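Local atomic coordinates of oxidoreductase (Thermotoga maritima, PDB entry 1ZH8), a protein that probably catalyses NADP-dependent oxidation or reduction of an alcohol or carbonyl group, as a member of the GFO/IDH/MocA oxidoreductase family. Residues T135-P146 with E288-F298. Sequence-based numbering, arbitrary orientation.
Sequences TVYIAENFRHVP and ENSYQKEFEDF. With NAP (NADP nicotinamide-adenine-dinucleotide phosphate), chain D; EDO (1,2-ethanediol), chain E; EDO (1,2-ethanediol), chain G.
With CG anti to the backbone N (chi1 -168°), the ring of Tyr137 leaves its strand toward the 290-298 part of helix 290-303, where Asp297, its CG likewise anti to the backbone N, offers its carboxylate at the ring's edge. Asp297 OD2 accepts from Tyr137 OH at 2.7 Å with its anti lone pair, while Asp297 OD1 is engaged by a salt bridge to Lys306. A tyrosine suits this place because its flanks are as useful as its hydroxyl: Phe298 CB sits over one face, 4.1 Å from the ring centroid, and the Phe298 ring turns its edge to the Tyr137 face in an offset T-shaped pair, planes at 75°. A phenylalanine in place of Tyr137 would probably keep this aromatic packing but leave Asp297 OD2 without the hydroxyl that donates to it.

Strand 136-139 lies at one edge of the parallel Rossmann sheet, beside strand 108-112, and the helix returns from the C-terminal part of the chain to run nearly antiparallel to it, the closest approach of the two segment axes being 9.9 Å. Past the strand, His144 lies against the helix, where its flat ring offers a face to Glu294 CB, a CH-pi contact 3.7 Å from the ring centroid. The carboxylate of Glu294 reaches Ala139, whose small methyl, Ala139 CB, comes within 3.3 Å of Glu294 OE1.

Near the cofactor, Asn141 serves both sides through its amide. Asn141 ND2 donates to Ser290 OG at 3.2 Å, almost in the amide plane, which helps fix the amide's rotation, and Asn141 OD1 accepts from the carboxamide N7N of NADP at 2.9 Å. The ring of Tyr291 lies nearly parallel to that amide, planes 20° apart, with Tyr291 CE1 close to Asn141 CG, and its hydroxyl donates to the nicotinamide oxygen O7N.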
loop_
_atom_site.group_PDB
_atom_site.type_symbol
_atom_site.label_atom_id
_atom_site.label_comp_id
_atom_site.label_asym_id
_atom_site.label_seq_id
_atom_site.Cartn_x
_atom_site.Cartn_y
_atom_site.Cartn_z
ATOM N N THR A 135 24.770 30.083 -7.173
ATOM C CA THR A 135 23.692 29.102 -7.216
ATOM C C THR A 135 24.159 27.733 -6.707
ATOM O O THR A 135 25.207 27.229 -7.148
ATOM C CB THR A 135 23.135 28.924 -8.644
ATOM O OG1 THR A 135 22.631 30.176 -9.130
ATOM C CG2 THR A 135 22.002 27.870 -8.660
ATOM N N VAL A 136 23.387 27.154 -5.772
ATOM C CA VAL A 136 23.450 25.719 -5.515
ATOM C C VAL A 136 22.216 25.070 -6.138
ATOM O O VAL A 136 21.078 25.421 -5.820
ATOM C CB VAL A 136 23.528 25.361 -4.024
ATOM C CG1 VAL A 136 23.630 23.814 -3.846
ATOM C CG2 VAL A 136 24.717 26.037 -3.386
ATOM N N TYR A 137 22.462 24.113 -7.032
ATOM C CA TYR A 137 21.423 23.436 -7.755
ATOM C C TYR A 137 21.565 21.941 -7.486
ATOM O O TYR A 137 22.569 21.354 -7.872
ATOM C CB TYR A 137 21.577 23.749 -9.237
ATOM C CG TYR A 137 20.395 23.333 -10.071
ATOM C CD1 TYR A 137 20.139 21.980 -10.340
ATOM C CD2 TYR A 137 19.539 24.283 -10.606
ATOM C CE1 TYR A 137 19.046 21.590 -11.112
ATOM C CE2 TYR A 137 18.455 23.906 -11.389
ATOM C CZ TYR A 137 18.219 22.559 -11.633
ATOM O OH TYR A 137 17.143 22.194 -12.393
ATOM N N ILE A 138 20.591 21.334 -6.792
ATOM C CA ILE A 138 20.602 19.881 -6.579
ATOM C C ILE A 138 19.816 19.237 -7.698
ATOM O O ILE A 138 18.619 19.521 -7.880
ATOM C CB ILE A 138 19.984 19.417 -5.249
ATOM C CG1 ILE A 138 20.521 20.225 -4.064
ATOM C CG2 ILE A 138 20.259 17.897 -5.063
ATOM C CD1 ILE A 138 22.086 20.208 -3.901
ATOM N N ALA A 139 20.503 18.372 -8.431
ATOM C CA ALA A 139 20.040 17.895 -9.728
ATOM C C ALA A 139 19.121 16.695 -9.542
ATOM O O ALA A 139 19.547 15.513 -9.616
ATOM C CB ALA A 139 21.253 17.547 -10.634
ATOM N N GLU A 140 17.862 17.007 -9.271
ATOM C CA GLU A 140 16.864 15.994 -9.064
ATOM C C GLU A 140 16.148 15.882 -10.373
ATOM O O GLU A 140 15.236 16.666 -10.668
ATOM C CB GLU A 140 15.920 16.395 -7.932
ATOM C CG GLU A 140 14.720 15.471 -7.779
ATOM C CD GLU A 140 15.103 13.997 -7.863
ATOM O OE1 GLU A 140 15.614 13.457 -6.859
ATOM O OE2 GLU A 140 14.906 13.390 -8.945
ATOM N N ASN A 141 16.585 14.939 -11.192
ATOM C CA ASN A 141 16.086 14.894 -12.568
ATOM C C ASN A 141 14.601 14.493 -12.679
ATOM O O ASN A 141 13.928 14.890 -13.625
ATOM C CB ASN A 141 16.973 14.023 -13.451
ATOM C CG ASN A 141 17.001 12.600 -12.983
ATOM O OD1 ASN A 141 17.481 12.302 -11.884
ATOM N ND2 ASN A 141 16.443 11.722 -13.772
ATOM N N PHE A 142 14.073 13.760 -11.703
ATOM C CA PHE A 142 12.625 13.442 -11.690
ATOM C C PHE A 142 11.711 14.679 -11.694
ATOM O O PHE A 142 10.556 14.582 -12.089
ATOM C CB PHE A 142 12.251 12.493 -10.532
ATOM C CG PHE A 142 12.437 11.013 -10.851
ATOM C CD1 PHE A 142 13.589 10.549 -11.500
ATOM C CD2 PHE A 142 11.449 10.084 -10.491
ATOM C CE1 PHE A 142 13.758 9.169 -11.806
ATOM C CE2 PHE A 142 11.592 8.704 -10.794
ATOM C CZ PHE A 142 12.759 8.248 -11.450
ATOM N N ARG A 143 12.220 15.837 -11.271
ATOM C CA ARG A 143 11.466 17.093 -11.398
ATOM C C ARG A 143 11.368 17.596 -12.826
ATOM O O ARG A 143 10.739 18.622 -13.097
ATOM C CB ARG A 143 12.094 18.186 -10.545
ATOM C CG ARG A 143 11.280 18.531 -9.367
ATOM C CD ARG A 143 12.128 19.261 -8.362
ATOM N NE ARG A 143 11.836 18.600 -7.127
ATOM C CZ ARG A 143 12.707 18.277 -6.197
ATOM N NH1 ARG A 143 13.985 18.583 -6.299
ATOM N NH2 ARG A 143 12.256 17.645 -5.135
ATOM N N HIS A 144 12.012 16.886 -13.741
ATOM C CA HIS A 144 12.053 17.345 -15.116
ATOM C C HIS A 144 11.542 16.275 -16.050
ATOM O O HIS A 144 11.767 16.380 -17.253
ATOM C CB HIS A 144 13.487 17.706 -15.502
ATOM C CG HIS A 144 14.109 18.747 -14.628
ATOM N ND1 HIS A 144 14.133 20.084 -14.966
ATOM C CD2 HIS A 144 14.745 18.649 -13.439
ATOM C CE1 HIS A 144 14.755 20.766 -14.021
ATOM N NE2 HIS A 144 15.142 19.917 -13.087
ATOM N N VAL A 145 10.876 15.250 -15.498
ATOM C CA VAL A 145 10.389 14.130 -16.304
ATOM C C VAL A 145 8.974 14.466 -16.839
ATOM O O VAL A 145 8.065 14.718 -16.061
ATOM C CB VAL A 145 10.469 12.766 -15.510
ATOM C CG1 VAL A 145 9.761 11.623 -16.250
ATOM C CG2 VAL A 145 11.954 12.358 -15.196
ATOM N N PRO A 146 8.788 14.509 -18.165
ATOM C CA PRO A 146 7.494 15.037 -18.665
ATOM C C PRO A 146 6.243 14.268 -18.217
ATOM O O PRO A 146 5.210 14.889 -17.969
ATOM C CB PRO A 146 7.647 15.003 -20.188
ATOM C CG PRO A 146 8.803 14.070 -20.448
ATOM C CD PRO A 146 9.709 14.150 -19.258
ATOM N N GLU A 288 11.819 12.683 -23.458
ATOM C CA GLU A 288 12.817 13.741 -23.263
ATOM C C GLU A 288 13.956 13.298 -22.364
ATOM O O GLU A 288 13.807 12.393 -21.563
ATOM C CB GLU A 288 12.171 14.971 -22.643
ATOM C CG GLU A 288 11.128 15.623 -23.497
ATOM C CD GLU A 288 10.906 17.052 -23.105
ATOM O OE1 GLU A 288 11.846 17.867 -23.273
ATOM O OE2 GLU A 288 9.791 17.353 -22.631
ATOM N N ASN A 289 15.100 13.947 -22.490
ATOM C CA ASN A 289 16.219 13.642 -21.622
ATOM C C ASN A 289 16.108 14.586 -20.433
ATOM O O ASN A 289 16.236 15.796 -20.598
ATOM C CB ASN A 289 17.555 13.805 -22.375
ATOM C CG ASN A 289 18.765 13.510 -21.497
ATOM O OD1 ASN A 289 18.831 13.925 -20.331
ATOM N ND2 ASN A 289 19.729 12.793 -22.051
ATOM N N SER A 290 15.844 14.042 -19.246
ATOM C CA SER A 290 15.662 14.859 -18.051
ATOM C C SER A 290 16.960 15.479 -17.529
ATOM O O SER A 290 16.933 16.567 -16.949
ATOM C CB SER A 290 14.977 14.052 -16.936
ATOM O OG SER A 290 15.702 12.871 -16.623
ATOM N N TYR A 291 18.086 14.789 -17.724
ATOM C CA TYR A 291 19.400 15.337 -17.376
ATOM C C TYR A 291 19.699 16.555 -18.232
ATOM O O TYR A 291 20.204 17.564 -17.748
ATOM C CB TYR A 291 20.493 14.277 -17.555
ATOM C CG TYR A 291 20.193 13.021 -16.786
ATOM C CD1 TYR A 291 20.423 12.964 -15.408
ATOM C CD2 TYR A 291 19.626 11.905 -17.421
ATOM C CE1 TYR A 291 20.120 11.823 -14.680
ATOM C CE2 TYR A 291 19.319 10.746 -16.697
ATOM C CZ TYR A 291 19.573 10.723 -15.330
ATOM O OH TYR A 291 19.307 9.600 -14.599
ATOM N N GLN A 292 19.364 16.463 -19.510
ATOM C CA GLN A 292 19.557 17.579 -20.407
ATOM C C GLN A 292 18.674 18.723 -19.943
ATOM O O GLN A 292 19.107 19.876 -19.896
ATOM C CB GLN A 292 19.189 17.166 -21.823
ATOM C CG GLN A 292 19.474 18.206 -22.859
ATOM C CD GLN A 292 19.155 17.706 -24.246
ATOM O OE1 GLN A 292 19.493 16.571 -24.611
ATOM N NE2 GLN A 292 18.486 18.543 -25.030
ATOM N N LYS A 293 17.441 18.383 -19.584
ATOM C CA LYS A 293 16.467 19.366 -19.172
ATOM C C LYS A 293 16.897 20.091 -17.896
ATOM O O LYS A 293 16.711 21.308 -17.774
ATOM C CB LYS A 293 15.092 18.724 -19.033
ATOM C CG LYS A 293 14.312 18.753 -20.323
ATOM C CD LYS A 293 12.871 18.374 -20.064
ATOM C CE LYS A 293 11.997 19.592 -19.750
ATOM N NZ LYS A 293 10.641 19.187 -19.232
ATOM N N GLU A 294 17.497 19.359 -16.964
ATOM C CA GLU A 294 17.953 19.987 -15.745
ATOM C C GLU A 294 19.171 20.898 -15.981
ATOM O O GLU A 294 19.317 21.919 -15.300
ATOM C CB GLU A 294 18.166 18.974 -14.599
ATOM C CG GLU A 294 19.336 18.034 -14.760
ATOM C CD GLU A 294 19.431 17.001 -13.653
ATOM O OE1 GLU A 294 18.716 17.129 -12.631
ATOM O OE2 GLU A 294 20.232 16.051 -13.804
ATOM N N PHE A 295 20.027 20.555 -16.943
ATOM C CA PHE A 295 21.192 21.402 -17.237
ATOM C C PHE A 295 20.765 22.709 -17.910
ATOM O O PHE A 295 21.316 23.778 -17.637
ATOM C CB PHE A 295 22.249 20.663 -18.063
ATOM C CG PHE A 295 23.243 19.887 -17.227
ATOM C CD1 PHE A 295 24.249 20.541 -16.529
ATOM C CD2 PHE A 295 23.179 18.494 -17.156
ATOM C CE1 PHE A 295 25.171 19.827 -15.742
ATOM C CE2 PHE A 295 24.089 17.766 -16.384
ATOM C CZ PHE A 295 25.096 18.442 -15.672
ATOM N N GLU A 296 19.755 22.613 -18.760
ATOM C CA GLU A 296 19.149 23.776 -19.357
ATOM C C GLU A 296 18.623 24.691 -18.253
ATOM O O GLU A 296 18.848 25.903 -18.293
ATOM C CB GLU A 296 18.017 23.361 -20.313
ATOM C CG GLU A 296 18.498 22.704 -21.611
ATOM C CD GLU A 296 17.364 22.205 -22.546
ATOM O OE1 GLU A 296 16.162 22.411 -22.252
ATOM O OE2 GLU A 296 17.691 21.597 -23.596
ATOM N N ASP A 297 17.950 24.101 -17.268
ATOM C CA ASP A 297 17.294 24.870 -16.216
ATOM C C ASP A 297 18.340 25.587 -15.351
ATOM O O ASP A 297 18.208 26.780 -15.038
ATOM C CB ASP A 297 16.378 23.953 -15.386
ATOM C CG ASP A 297 15.591 24.703 -14.321
ATOM O OD1 ASP A 297 14.805 25.606 -14.651
ATOM O OD2 ASP A 297 15.739 24.364 -13.141
ATOM N N PHE A 298 19.396 24.852 -15.012
ATOM C CA PHE A 298 20.550 25.382 -14.286
ATOM C C PHE A 298 21.220 26.532 -15.053
ATOM O O PHE A 298 21.638 27.531 -14.453
ATOM C CB PHE A 298 21.528 24.238 -14.055
ATOM C CG PHE A 298 22.859 24.642 -13.507
ATOM C CD1 PHE A 298 22.983 25.114 -12.206
ATOM C CD2 PHE A 298 24.009 24.487 -14.279
ATOM C CE1 PHE A 298 24.251 25.446 -11.676
ATOM C CE2 PHE A 298 25.266 24.804 -13.770
ATOM C CZ PHE A 298 25.385 25.282 -12.462
HETATM P PA NAP D . 30.390 6.335 -8.859
HETATM O O1A NAP D . 30.452 5.592 -10.145
HETATM O O2A NAP D . 31.057 5.641 -7.745
HETATM O O5B NAP D . 30.960 7.813 -9.109
HETATM C C5B NAP D . 31.613 8.508 -8.072
HETATM C C4B NAP D . 32.864 9.140 -8.652
HETATM O O4B NAP D . 33.442 10.037 -7.712
HETATM C C3B NAP D . 33.933 8.101 -8.969
HETATM O O3B NAP D . 34.563 8.565 -10.127
HETATM C C2B NAP D . 34.847 8.230 -7.762
HETATM O O2B NAP D . 36.179 7.731 -7.723
HETATM C C1B NAP D . 34.822 9.732 -7.575
HETATM N N9A NAP D . 35.319 10.106 -6.254
HETATM C C8A NAP D . 35.212 9.402 -5.075
HETATM N N7A NAP D . 35.798 10.130 -4.098
HETATM C C5A NAP D . 36.278 11.278 -4.644
HETATM C C6A NAP D . 36.961 12.368 -4.121
HETATM N N6A NAP D . 37.287 12.409 -2.840
HETATM N N1A NAP D . 37.305 13.417 -4.932
HETATM C C2A NAP D . 36.990 13.376 -6.269
HETATM N N3A NAP D . 36.324 12.300 -6.796
HETATM C C4A NAP D . 35.973 11.273 -5.996
HETATM O O3 NAP D . 28.857 6.547 -8.462
HETATM P PN NAP D . 27.769 7.264 -9.404
HETATM O O1N NAP D . 28.348 7.987 -10.581
HETATM O O2N NAP D . 26.770 6.210 -9.522
HETATM O O5D NAP D . 27.126 8.404 -8.465
HETATM C C5D NAP D . 27.705 9.680 -8.251
HETATM C C4D NAP D . 26.598 10.668 -7.891
HETATM O O4D NAP D . 25.629 10.669 -8.933
HETATM C C3D NAP D . 25.868 10.241 -6.614
HETATM O O3D NAP D . 25.583 11.357 -5.804
HETATM C C2D NAP D . 24.575 9.626 -7.091
HETATM O O2D NAP D . 23.520 9.785 -6.164
HETATM C C1D NAP D . 24.345 10.374 -8.396
HETATM N N1N NAP D . 23.546 9.573 -9.320
HETATM C C2N NAP D . 22.366 10.095 -9.766
HETATM C C3N NAP D . 21.552 9.371 -10.643
HETATM C C7N NAP D . 20.369 10.029 -11.309
HETATM O O7N NAP D . 19.589 9.215 -12.151
HETATM N N7N NAP D . 20.080 11.331 -11.115
HETATM C C4N NAP D . 21.968 8.102 -11.068
HETATM C C5N NAP D . 23.187 7.579 -10.618
HETATM C C6N NAP D . 23.972 8.329 -9.736
HETATM P P2B NAP D . 37.209 7.276 -8.874
HETATM O O1X NAP D . 37.972 8.458 -9.433
HETATM O O2X NAP D . 36.489 6.599 -10.017
HETATM O O3X NAP D . 38.146 6.320 -8.168
HETATM C C1 EDO E . 10.755 22.586 -16.633
HETATM O O1 EDO E . 11.825 21.630 -16.781
HETATM C C2 EDO E . 9.428 21.935 -17.024
HETATM O O2 EDO E . 8.343 22.795 -16.651
HETATM C C1 EDO G . 22.535 34.404 -10.181
HETATM O O1 EDO G . 23.574 33.933 -11.052
HETATM C C2 EDO G . 22.399 33.475 -8.974
HETATM O O2 EDO G . 23.679 32.970 -8.557
#